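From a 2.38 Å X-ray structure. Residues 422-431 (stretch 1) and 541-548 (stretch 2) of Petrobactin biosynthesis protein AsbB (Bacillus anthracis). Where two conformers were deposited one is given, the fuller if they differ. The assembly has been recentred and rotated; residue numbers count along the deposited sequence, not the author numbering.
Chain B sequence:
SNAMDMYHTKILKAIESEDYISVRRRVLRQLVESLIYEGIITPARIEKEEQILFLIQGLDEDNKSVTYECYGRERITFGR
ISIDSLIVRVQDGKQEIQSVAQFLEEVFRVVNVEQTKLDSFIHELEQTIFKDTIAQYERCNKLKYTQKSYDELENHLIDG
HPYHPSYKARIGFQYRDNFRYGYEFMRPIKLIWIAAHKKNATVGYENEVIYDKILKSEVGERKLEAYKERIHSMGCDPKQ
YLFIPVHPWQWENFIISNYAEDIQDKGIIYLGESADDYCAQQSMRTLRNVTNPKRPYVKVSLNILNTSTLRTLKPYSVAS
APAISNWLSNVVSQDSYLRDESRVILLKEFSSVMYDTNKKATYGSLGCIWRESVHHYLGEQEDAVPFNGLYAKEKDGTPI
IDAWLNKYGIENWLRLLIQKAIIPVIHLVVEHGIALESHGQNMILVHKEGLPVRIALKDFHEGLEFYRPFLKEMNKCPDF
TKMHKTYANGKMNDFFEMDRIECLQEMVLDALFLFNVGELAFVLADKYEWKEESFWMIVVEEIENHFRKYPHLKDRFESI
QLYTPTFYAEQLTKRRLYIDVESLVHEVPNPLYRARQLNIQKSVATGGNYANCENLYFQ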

ATOM      1  N   ILE B 422     -35.598 -16.961  -9.936  1.00 47.14           N
ATOM      2  CA  ILE B 422     -34.956 -17.993  -9.145  1.00 52.13           C
ATOM      3  C   ILE B 422     -35.066 -19.383  -9.794  1.00 55.28           C
ATOM      4  O   ILE B 422     -34.118 -20.176  -9.787  1.00 52.76           O
ATOM      5  CB  ILE B 422     -35.507 -18.001  -7.696  1.00 48.93           C
ATOM      6  CG1 ILE B 422     -34.830 -16.906  -6.877  1.00 50.48           C
ATOM      7  CG2 ILE B 422     -35.285 -19.365  -7.017  1.00 47.81           C
ATOM      8  CD1 ILE B 422     -35.394 -15.529  -7.083  1.00 54.47           C
ATOM      9  N   ILE B 423     -36.228 -19.679 -10.352  1.00 47.21           N
ATOM     10  CA  ILE B 423     -36.448 -20.991 -10.941  1.00 45.74           C
ATOM     11  C   ILE B 423     -35.446 -21.364 -12.058  1.00 47.60           C
ATOM     12  O   ILE B 423     -34.959 -22.487 -12.082  1.00 50.12           O
ATOM     13  CB  ILE B 423     -37.911 -21.152 -11.385  1.00 47.01           C
ATOM     14  CG1 ILE B 423     -38.830 -20.986 -10.169  1.00 47.07           C
ATOM     15  CG2 ILE B 423     -38.152 -22.508 -12.106  1.00 43.13           C
ATOM     16  CD1 ILE B 423     -38.539 -21.950  -9.047  1.00 47.58           C
ATOM     17  N   PRO B 424     -35.134 -20.426 -12.975  1.00 51.23           N
ATOM     18  CA  PRO B 424     -34.257 -20.814 -14.087  1.00 47.19           C
ATOM     19  C   PRO B 424     -32.841 -21.096 -13.621  1.00 51.41           C
ATOM     20  O   PRO B 424     -32.184 -21.940 -14.203  1.00 50.56           O
ATOM     21  CB  PRO B 424     -34.280 -19.598 -15.016  1.00 44.84           C
ATOM     22  CG  PRO B 424     -35.515 -18.841 -14.619  1.00 57.38           C
ATOM     23  CD  PRO B 424     -35.628 -19.048 -13.135  1.00 52.05           C
ATOM     24  N   VAL B 425     -32.371 -20.397 -12.597  1.00 42.51           N
ATOM     25  CA  VAL B 425     -31.077 -20.723 -12.043  1.00 40.16           C
ATOM     26  C   VAL B 425     -31.083 -22.148 -11.501  1.00 47.21           C
ATOM     27  O   VAL B 425     -30.153 -22.910 -11.757  1.00 54.11           O
ATOM     28  CB  VAL B 425     -30.667 -19.761 -10.902  1.00 47.36           C
ATOM     29  CG1 VAL B 425     -29.326 -20.173 -10.355  1.00 43.34           C
ATOM     30  CG2 VAL B 425     -30.629 -18.302 -11.386  1.00 43.47           C
ATOM     31  N   ILE B 426     -32.132 -22.515 -10.763  1.00 43.21           N
ATOM     32  CA  ILE B 426     -32.217 -23.853 -10.161  1.00 42.51           C
ATOM     33  C   ILE B 426     -32.398 -24.899 -11.262  1.00 44.46           C
ATOM     34  O   ILE B 426     -31.817 -25.995 -11.216  1.00 45.37           O
ATOM     35  CB  ILE B 426     -33.371 -23.934  -9.111  1.00 40.48           C
ATOM     36  CG1 ILE B 426     -33.069 -22.987  -7.954  1.00 48.25           C
ATOM     37  CG2 ILE B 426     -33.540 -25.335  -8.572  1.00 31.65           C
ATOM     38  CD1 ILE B 426     -34.181 -22.875  -6.918  1.00 54.96           C
ATOM     39  N   HIS B 427     -33.204 -24.543 -12.266  1.00 38.41           N
ATOM     40  CA  HIS B 427     -33.352 -25.394 -13.429  1.00 42.46           C
ATOM     41  C   HIS B 427     -32.011 -25.738 -14.096  1.00 47.34           C
ATOM     42  O   HIS B 427     -31.774 -26.891 -14.435  1.00 48.98           O
ATOM     43  CB  HIS B 427     -34.288 -24.764 -14.443  1.00 44.24           C
ATOM     44  CG  HIS B 427     -34.610 -25.664 -15.584  1.00 40.28           C
ATOM     45  ND1 HIS B 427     -35.647 -26.572 -15.543  1.00 52.40           N
ATOM     46  CD2 HIS B 427     -34.027 -25.808 -16.799  1.00 39.90           C
ATOM     47  CE1 HIS B 427     -35.691 -27.240 -16.689  1.00 48.03           C
ATOM     48  NE2 HIS B 427     -34.725 -26.789 -17.469  1.00 43.66           N
ATOM     49  N   LEU B 428     -31.161 -24.727 -14.301  0.71 44.32           N
ATOM     50  CA  LEU B 428     -29.812 -24.902 -14.835  0.71 36.79           C
ATOM     51  C   LEU B 428     -29.022 -25.913 -14.013  0.71 44.69           C
ATOM     52  O   LEU B 428     -28.324 -26.767 -14.561  0.71 50.90           O
ATOM     53  CB  LEU B 428     -29.061 -23.566 -14.814  0.71 36.17           C
ATOM     54  CG  LEU B 428     -29.244 -22.686 -16.040  0.71 39.65           C
ATOM     55  CD1 LEU B 428     -28.561 -21.347 -15.879  0.71 39.32           C
ATOM     56  CD2 LEU B 428     -28.698 -23.428 -17.266  0.71 36.54           C
ATOM     57  N   VAL B 429     -29.113 -25.803 -12.691  1.00 41.51           N
ATOM     58  CA  VAL B 429     -28.417 -26.725 -11.808  1.00 44.46           C
ATOM     59  C   VAL B 429     -28.913 -28.159 -11.995  1.00 44.47           C
ATOM     60  O   VAL B 429     -28.119 -29.080 -12.198  1.00 41.80           O
ATOM     61  CB  VAL B 429     -28.573 -26.322 -10.323  1.00 49.72           C
ATOM     62  CG1 VAL B 429     -28.267 -27.506  -9.403  1.00 43.20           C
ATOM     63  CG2 VAL B 429     -27.683 -25.124 -10.013  1.00 52.13           C
ATOM     64  N   VAL B 430     -30.227 -28.346 -11.953  1.00 41.07           N
ATOM     65  CA  VAL B 430     -30.796 -29.707 -11.928  1.00 41.57           C
ATOM     66  C   VAL B 430     -30.837 -30.399 -13.293  1.00 47.55           C
ATOM     67  O   VAL B 430     -30.551 -31.603 -13.439  1.00 51.52           O
ATOM     68  CB  VAL B 430     -32.198 -29.683 -11.313  1.00 47.87           C
ATOM     69  CG1 VAL B 430     -32.784 -31.085 -11.246  1.00 46.80           C
ATOM     70  CG2 VAL B 430     -32.184 -28.976  -9.915  1.00 35.49           C
ATOM     71  N   GLU B 431     -31.221 -29.651 -14.312  1.00 52.01           N
ATOM     72  CA  GLU B 431     -31.314 -30.253 -15.635  1.00 55.80           C
ATOM     73  C   GLU B 431     -29.934 -30.329 -16.248  1.00 53.18           C
ATOM     74  O   GLU B 431     -29.641 -31.264 -16.959  1.00 55.53           O
ATOM     75  CB  GLU B 431     -32.263 -29.461 -16.548  1.00 57.26           C
ATOM     76  CG  GLU B 431     -32.163 -29.828 -18.029  1.00 67.87           C
ATOM     77  CD  GLU B 431     -33.343 -30.669 -18.524  1.00 80.94           C
ATOM     78  OE1 GLU B 431     -34.395 -30.075 -18.883  1.00 86.81           O
ATOM     79  OE2 GLU B 431     -33.216 -31.913 -18.557  1.00 81.48           O
ATOM     80  N   GLU B 541     -43.279 -23.850  -2.733  1.00 55.19           N
ATOM     81  CA  GLU B 541     -44.365 -24.102  -3.668  1.00 48.24           C
ATOM     82  C   GLU B 541     -43.918 -23.920  -5.122  1.00 46.49           C
ATOM     83  O   GLU B 541     -44.214 -24.762  -5.998  1.00 46.37           O
ATOM     84  CB  GLU B 541     -45.556 -23.183  -3.395  1.00 52.19           C
ATOM     85  CG  GLU B 541     -46.379 -23.523  -2.182  1.00 60.67           C
ATOM     86  CD  GLU B 541     -47.383 -22.421  -1.818  1.00 67.64           C
ATOM     87  OE1 GLU B 541     -47.907 -21.750  -2.724  1.00 68.43           O
ATOM     88  OE2 GLU B 541     -47.650 -22.221  -0.620  1.00 77.41           O
ATOM     89  N   GLU B 542     -43.226 -22.812  -5.382  1.00 36.41           N
ATOM     90  CA  GLU B 542     -42.783 -22.511  -6.732  1.00 41.77           C
ATOM     91  C   GLU B 542     -41.766 -23.502  -7.298  1.00 48.78           C
ATOM     92  O   GLU B 542     -41.827 -23.851  -8.481  1.00 58.12           O
ATOM     93  CB  GLU B 542     -42.260 -21.087  -6.829  1.00 39.67           C
ATOM     94  CG  GLU B 542     -43.339 -20.116  -6.531  1.00 49.63           C
ATOM     95  CD  GLU B 542     -44.498 -20.227  -7.493  1.00 55.31           C
ATOM     96  OE1 GLU B 542     -44.343 -20.884  -8.552  1.00 55.02           O
ATOM     97  OE2 GLU B 542     -45.563 -19.648  -7.183  1.00 59.27           O
ATOM     98  N   ILE B 543     -40.838 -23.945  -6.461  1.00 47.00           N
ATOM     99  CA  ILE B 543     -39.876 -24.948  -6.870  1.00 44.49           C
ATOM    100  C   ILE B 543     -40.678 -26.200  -7.203  1.00 42.57           C
ATOM    101  O   ILE B 543     -40.520 -26.772  -8.273  1.00 49.74           O
ATOM    102  CB  ILE B 543     -38.822 -25.226  -5.755  1.00 47.74           C
ATOM    103  CG1 ILE B 543     -37.812 -24.081  -5.650  1.00 50.46           C
ATOM    104  CG2 ILE B 543     -38.087 -26.542  -6.003  1.00 41.21           C
ATOM    105  CD1 ILE B 543     -37.012 -24.067  -4.255  1.00 39.05           C
ATOM    106  N   GLU B 544     -41.558 -26.609  -6.294  1.00 50.71           N
ATOM    107  CA  GLU B 544     -42.378 -27.799  -6.518  1.00 49.80           C
ATOM    108  C   GLU B 544     -43.218 -27.690  -7.790  1.00 52.38           C
ATOM    109  O   GLU B 544     -43.311 -28.649  -8.548  1.00 54.49           O
ATOM    110  CB  GLU B 544     -43.291 -28.096  -5.324  1.00 44.98           C
ATOM    111  CG  GLU B 544     -42.583 -28.715  -4.123  1.00 54.57           C
ATOM    112  CD  GLU B 544     -41.952 -30.077  -4.402  1.00 62.52           C
ATOM    113  OE1 GLU B 544     -42.605 -30.939  -5.037  1.00 67.41           O
ATOM    114  OE2 GLU B 544     -40.796 -30.287  -3.964  1.00 64.10           O
ATOM    115  N   ASN B 545     -43.823 -26.525  -7.996  0.59 51.78           N
ATOM    116  CA  ASN B 545     -44.655 -26.288  -9.169  0.59 53.73           C
ATOM    117  C   ASN B 545     -43.864 -26.503 -10.477  0.59 55.24           C
ATOM    118  O   ASN B 545     -44.382 -27.101 -11.438  0.59 53.67           O
ATOM    119  CB  ASN B 545     -45.299 -24.884  -9.115  0.59 55.02           C
ATOM    120  CG  ASN B 545     -46.609 -24.846  -8.294  0.59 65.20           C
ATOM    121  OD1 ASN B 545     -47.047 -23.779  -7.846  0.59 64.44           O
ATOM    122  ND2 ASN B 545     -47.234 -26.008  -8.109  0.59 68.26           N
ATOM    123  N   HIS B 546     -42.612 -26.029 -10.499  1.00 48.18           N
ATOM    124  CA  HIS B 546     -41.732 -26.170 -11.663  1.00 48.44           C
ATOM    125  C   HIS B 546     -41.401 -27.634 -11.917  1.00 51.54           C
ATOM    126  O   HIS B 546     -41.660 -28.160 -12.998  1.00 53.53           O
ATOM    127  CB  HIS B 546     -40.416 -25.412 -11.493  1.00 42.40           C
ATOM    128  CG  HIS B 546     -39.470 -25.608 -12.639  1.00 52.09           C
ATOM    129  ND1 HIS B 546     -39.650 -25.002 -13.867  1.00 56.89           N
ATOM    130  CD2 HIS B 546     -38.345 -26.355 -12.751  1.00 48.17           C
ATOM    131  CE1 HIS B 546     -38.676 -25.363 -14.683  1.00 57.90           C
ATOM    132  NE2 HIS B 546     -37.874 -26.188 -14.033  1.00 53.98           N
ATOM    133  N   PHE B 547     -40.850 -28.293 -10.902  1.00 56.37           N
ATOM    134  CA  PHE B 547     -40.367 -29.658 -11.075  1.00 58.80           C
ATOM    135  C   PHE B 547     -41.457 -30.705 -11.238  1.00 60.26           C
ATOM    136  O   PHE B 547     -41.184 -31.815 -11.696  1.00 66.41           O
ATOM    137  CB  PHE B 547     -39.327 -30.031 -10.017  1.00 52.87           C
ATOM    138  CG  PHE B 547     -38.029 -29.354 -10.239  1.00 49.02           C
ATOM    139  CD1 PHE B 547     -37.590 -28.361  -9.391  1.00 43.46           C
ATOM    140  CD2 PHE B 547     -37.272 -29.661 -11.354  1.00 52.93           C
ATOM    141  CE1 PHE B 547     -36.384 -27.698  -9.622  1.00 48.11           C
ATOM    142  CE2 PHE B 547     -36.066 -29.003 -11.599  1.00 49.63           C
ATOM    143  CZ  PHE B 547     -35.623 -28.032 -10.740  1.00 50.87           C
ATOM    144  N   ARG B 548     -42.694 -30.368 -10.885  0.51 60.25           N
ATOM    145  CA  ARG B 548     -43.797 -31.285 -11.175  0.51 64.49           C
ATOM    146  C   ARG B 548     -44.068 -31.354 -12.683  0.51 66.00           C
ATOM    147  O   ARG B 548     -44.714 -32.281 -13.158  0.51 70.59           O
ATOM    148  CB  ARG B 548     -45.068 -30.947 -10.376  0.51 66.65           C
ATOM    149  CG  ARG B 548     -45.262 -31.847  -9.136  0.51 70.65           C
ATOM    150  CD  ARG B 548     -46.643 -31.700  -8.476  0.51 70.11           C
ATOM    151  NE  ARG B 548     -46.689 -30.604  -7.514  0.51 64.59           N
ATOM    152  CZ  ARG B 548     -47.092 -29.372  -7.806  0.51 62.67           C
ATOM    153  NH1 ARG B 548     -47.483 -29.071  -9.040  0.51 66.89           N
ATOM    154  NH2 ARG B 548     -47.098 -28.440  -6.867  0.51 53.29           N
TER

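Two helices, more than a hundred residues apart in sequence, cross here at 54° between their N-to-C directions, with axes 10.5 Å apart at closest approach. At that spacing the backbones do not touch, and side chains must fill the gap. The contact is small, 391 Å² summed over both sides, and almost everything in it is buried. On the first helix the working face is Ile423, Ile426, His427 and Val430, the spacing of three and four that keeps residues on one side of a helix; on the second it is Glu542, Ile543, His546 and Phe547.

The principal bump is Ile423. It points toward the second helix where the chains run nearest, its CA 6.6 Å from the CA of Ile543, and with chi1 and chi2 both in m it lays its CD1 against the backbone itself: CD1 of Ile423 is 3.8 Å from O of Glu542 and 3.9 Å from CA of Ile543. Glu542 lends Ile423 only this backbone O and the base of its side chain, while both its carboxylate oxygens are hydrogen-bonded elsewhere in the structure. The other branch of Ile423 does separate work. CG2 of Ile423 sits over one face of the His546 ring, 3.6 Å from the ring centroid and 23° off its normal, a CH-pi contact. A beta-branched residue suits this place because one side chain reaches two surfaces, helix backbone and imidazole face.

Ile426, one turn on, divides its contacts likewise. Its extended arm (chi2 t) brings CD1 to 4.0 Å from CG1 of Ile543, while its CG2 meets the edge of the Phe547 ring, 3.8 Å from CE1. Phe547 is the answering bump from the second helix. Its CA-to-CB bond points sideways, but the ring swings nearer, and its tip enters the hollow between Ile426 and Val430, passing 4.4 Å from CA of His427 at CZ. CG2 of Val430 closes that hollow, 3.7 Å from CZ of Phe547. The long, flat ring spans a wider gap here, where the CA atoms of His427 and Phe547 stand 8.5 Å apart.

One polar link is set into this apolar packing. ND1 of His427 and NE2 of His546 share a hydrogen bond of 2.7 Å, and either could be the donor. Both side chains take chi1 t, and the rings meet rim to rim with planes at 85°. Histidine fits because its edge can bond while its face still packs: His546 offers its face to Ile423 and its edge to His427, whose NE2 is hydrogen-bonded elsewhere in the structure.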